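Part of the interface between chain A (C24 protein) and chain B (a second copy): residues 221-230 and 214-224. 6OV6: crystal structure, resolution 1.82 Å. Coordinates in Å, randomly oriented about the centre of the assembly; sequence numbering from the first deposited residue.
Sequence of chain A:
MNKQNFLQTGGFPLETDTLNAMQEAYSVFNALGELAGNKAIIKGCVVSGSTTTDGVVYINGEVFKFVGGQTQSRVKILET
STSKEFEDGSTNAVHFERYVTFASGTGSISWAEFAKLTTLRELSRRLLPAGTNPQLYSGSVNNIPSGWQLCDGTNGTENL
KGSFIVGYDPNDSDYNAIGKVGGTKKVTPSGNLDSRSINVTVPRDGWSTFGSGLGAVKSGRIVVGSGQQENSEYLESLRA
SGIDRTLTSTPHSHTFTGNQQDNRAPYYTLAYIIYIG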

# COMPACT_ATOMS: atom_id res chain seq x y z
N ARG A 221 38.32 45.00 -43.19
CA ARG A 221 36.93 45.46 -43.15
C ARG A 221 36.33 45.31 -44.53
O ARG A 221 36.93 45.78 -45.51
CB ARG A 221 36.85 46.94 -42.68
CG ARG A 221 35.46 47.57 -42.89
CD ARG A 221 35.33 48.94 -42.21
NE ARG A 221 35.37 48.81 -40.76
CZ ARG A 221 35.45 49.84 -39.91
NH1 ARG A 221 35.56 51.08 -40.37
NH2 ARG A 221 35.42 49.63 -38.61
N ILE A 222 35.10 44.75 -44.61
CA ILE A 222 34.39 44.55 -45.89
C ILE A 222 34.23 45.86 -46.65
O ILE A 222 33.84 46.87 -46.07
CB ILE A 222 33.00 43.87 -45.69
CG1 ILE A 222 33.17 42.43 -45.16
CG2 ILE A 222 32.17 43.88 -47.01
CD1 ILE A 222 31.83 41.73 -44.71
N VAL A 223 34.55 45.83 -47.97
CA VAL A 223 34.38 46.99 -48.84
C VAL A 223 33.05 46.84 -49.53
O VAL A 223 32.71 45.74 -49.98
CB VAL A 223 35.60 47.14 -49.82
CG1 VAL A 223 35.30 48.13 -50.94
CG2 VAL A 223 36.85 47.55 -49.03
N VAL A 224 32.30 47.96 -49.65
CA VAL A 224 31.00 47.98 -50.31
C VAL A 224 30.94 49.04 -51.39
O VAL A 224 31.81 49.90 -51.48
CB VAL A 224 29.83 48.17 -49.28
CG1 VAL A 224 29.75 47.00 -48.30
CG2 VAL A 224 29.95 49.49 -48.53
N GLY A 225 29.87 49.00 -52.19
CA GLY A 225 29.61 50.05 -53.17
C GLY A 225 29.16 51.32 -52.47
O GLY A 225 28.60 51.26 -51.37
N SER A 226 29.51 52.50 -53.05
CA SER A 226 29.08 53.81 -52.51
C SER A 226 27.77 54.23 -53.20
O SER A 226 27.11 55.15 -52.73
CB SER A 226 30.14 54.87 -52.77
OG SER A 226 30.26 55.09 -54.16
N GLY A 227 27.44 53.58 -54.33
CA GLY A 227 26.29 53.92 -55.16
C GLY A 227 26.59 55.04 -56.15
O GLY A 227 25.74 55.38 -56.99
N GLN A 228 27.80 55.63 -56.05
CA GLN A 228 28.31 56.75 -56.87
C GLN A 228 29.12 56.22 -58.05
O GLN A 228 29.87 55.24 -57.90
CB GLN A 228 29.26 57.66 -56.04
CG GLN A 228 28.70 58.21 -54.74
CD GLN A 228 27.83 59.40 -55.02
OE1 GLN A 228 26.68 59.25 -55.43
NE2 GLN A 228 28.38 60.60 -54.85
N GLN A 229 29.05 56.95 -59.17
CA GLN A 229 29.83 56.67 -60.37
C GLN A 229 30.62 57.92 -60.73
O GLN A 229 30.03 58.99 -60.92
CB GLN A 229 28.93 56.23 -61.52
CG GLN A 229 29.71 56.07 -62.82
CD GLN A 229 28.92 55.45 -63.93
OE1 GLN A 229 27.70 55.29 -63.85
NE2 GLN A 229 29.60 55.10 -65.01
N GLU A 230 31.94 57.79 -60.75
CA GLU A 230 32.88 58.85 -61.09
C GLU A 230 33.09 58.79 -62.60
O GLU A 230 32.85 57.74 -63.21
CB GLU A 230 34.22 58.53 -60.42
CG GLU A 230 34.86 59.62 -59.59
CD GLU A 230 36.22 59.21 -59.04
OE1 GLU A 230 36.37 58.03 -58.64
OE2 GLU A 230 37.15 60.06 -59.03
N LEU B 214 33.81 48.80 -62.35
CA LEU B 214 33.37 50.02 -61.68
C LEU B 214 33.83 51.31 -62.39
O LEU B 214 35.02 51.56 -62.44
CB LEU B 214 33.81 50.02 -60.22
CG LEU B 214 32.98 49.17 -59.24
CD1 LEU B 214 32.88 47.69 -59.66
CD2 LEU B 214 33.59 49.27 -57.86
N GLY B 215 32.90 52.13 -62.90
CA GLY B 215 31.46 51.93 -62.85
C GLY B 215 30.92 52.18 -61.45
O GLY B 215 31.53 52.92 -60.67
N ALA B 216 29.80 51.57 -61.10
CA ALA B 216 29.23 51.75 -59.76
C ALA B 216 28.72 50.44 -59.20
O ALA B 216 28.42 49.51 -59.97
CB ALA B 216 28.12 52.79 -59.79
N VAL B 217 28.61 50.38 -57.87
CA VAL B 217 28.04 49.22 -57.16
C VAL B 217 26.98 49.79 -56.23
O VAL B 217 27.22 50.83 -55.62
CB VAL B 217 29.12 48.39 -56.39
CG1 VAL B 217 28.48 47.36 -55.43
CG2 VAL B 217 30.06 47.69 -57.35
N LYS B 218 25.82 49.11 -56.09
CA LYS B 218 24.74 49.51 -55.18
C LYS B 218 25.34 49.86 -53.81
O LYS B 218 26.22 49.14 -53.30
CB LYS B 218 23.73 48.35 -55.05
CG LYS B 218 22.57 48.62 -54.08
CD LYS B 218 21.55 47.50 -54.11
CE LYS B 218 20.52 47.69 -53.02
NZ LYS B 218 19.53 46.59 -53.00
N SER B 219 24.92 51.01 -53.23
CA SER B 219 25.40 51.44 -51.92
C SER B 219 25.13 50.33 -50.85
O SER B 219 24.00 49.81 -50.78
CB SER B 219 24.69 52.73 -51.50
OG SER B 219 25.08 53.09 -50.18
N GLY B 220 26.15 49.96 -50.09
CA GLY B 220 26.02 48.95 -49.04
C GLY B 220 26.03 47.49 -49.50
O GLY B 220 25.82 46.58 -48.70
N ARG B 221 26.26 47.26 -50.80
CA ARG B 221 26.39 45.94 -51.40
C ARG B 221 27.86 45.51 -51.37
O ARG B 221 28.73 46.27 -51.81
CB ARG B 221 25.86 45.93 -52.84
CG ARG B 221 26.17 44.64 -53.60
CD ARG B 221 25.42 44.54 -54.91
NE ARG B 221 23.98 44.39 -54.69
CZ ARG B 221 23.06 44.44 -55.66
NH1 ARG B 221 23.41 44.67 -56.91
NH2 ARG B 221 21.78 44.29 -55.36
N ILE B 222 28.13 44.27 -50.90
CA ILE B 222 29.49 43.71 -50.85
C ILE B 222 30.17 43.75 -52.23
O ILE B 222 29.58 43.36 -53.23
CB ILE B 222 29.51 42.25 -50.27
CG1 ILE B 222 29.02 42.23 -48.81
CG2 ILE B 222 30.90 41.60 -50.42
CD1 ILE B 222 28.84 40.76 -48.19
N VAL B 223 31.44 44.19 -52.24
CA VAL B 223 32.27 44.21 -53.44
C VAL B 223 33.15 42.97 -53.40
O VAL B 223 33.69 42.61 -52.35
CB VAL B 223 33.09 45.53 -53.54
CG1 VAL B 223 34.14 45.45 -54.65
CG2 VAL B 223 32.16 46.72 -53.74
N VAL B 224 33.29 42.30 -54.54
CA VAL B 224 34.10 41.09 -54.70
C VAL B 224 35.13 41.25 -55.82
O VAL B 224 35.03 42.18 -56.64
CB VAL B 224 33.18 39.85 -54.97
CG1 VAL B 224 32.26 39.57 -53.79
CG2 VAL B 224 32.38 40.02 -56.27
O HOH W 1 29.56 52.82 -56.64
O HOH W 2 33.20 55.20 -60.87
O HOH W 3 33.46 54.67 -64.00

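Backbone carries this contact. Val223(B) N donates to Val223(A) O at 3.0 Å, and Gly225(A) N returns a bond to Arg221(B) O, also 3.0 Å; together they bracket the single bridge that pairs Val224(A) with Ile222(B). Beyond it, Gly220(B) N reaches Gly225(A) O at 3.1 Å. A weak bond from Gly227(A) N to Val217(B) O, 3.0 Å but bent to 124°, adds a further backbone contact. Because main-chain atoms make all four direct bonds, the pairing asks for shape more than for particular polar side chains.

The close backbones also make CA-H...O contacts, and glycine occupies tight points. Val224(A) CA lies 3.2 Å from Arg221(B) O, and Ser219(B) CA lies 3.3 Å from Gly225(A) O. Gly225(A) is buried with its CA 3.5 Å from both Val217(B) O and Lys218(B) O; a CB here would clash with those same two oxygens. Gly227(A) and Gly220(B) have positive phi, which glycine accommodates readily. Gly220(B) sits within a type II turn from Lys218(B) to Arg221(B), closed by Arg221(B) N to Lys218(B) O at 3.1 Å.

Aliphatic side chains pack beside the bridge. Ile222(A) CG2 meets Ile222(B) CG1 at 4.0 Å, both isoleucines using the same m,t rotamer, while Val223(B) points toward chain A and sets CG2 3.5 Å from Val224(A) C. Branched residues fill this buried space without polar groups needing partners. At the exposed end, Ala216(B) points toward chain A, and its CB lies 3.9 Å from Gln229(A) CB.

Water bridges the backbones there. Water 1 accepts from Val217(B) N at 2.9 Å and lies 2.7 Å from Gln228(A) O, within donating reach; water 2 accepts from Glu230(A) N at 2.9 Å and lies 2.8 Å from Gly215(B) O.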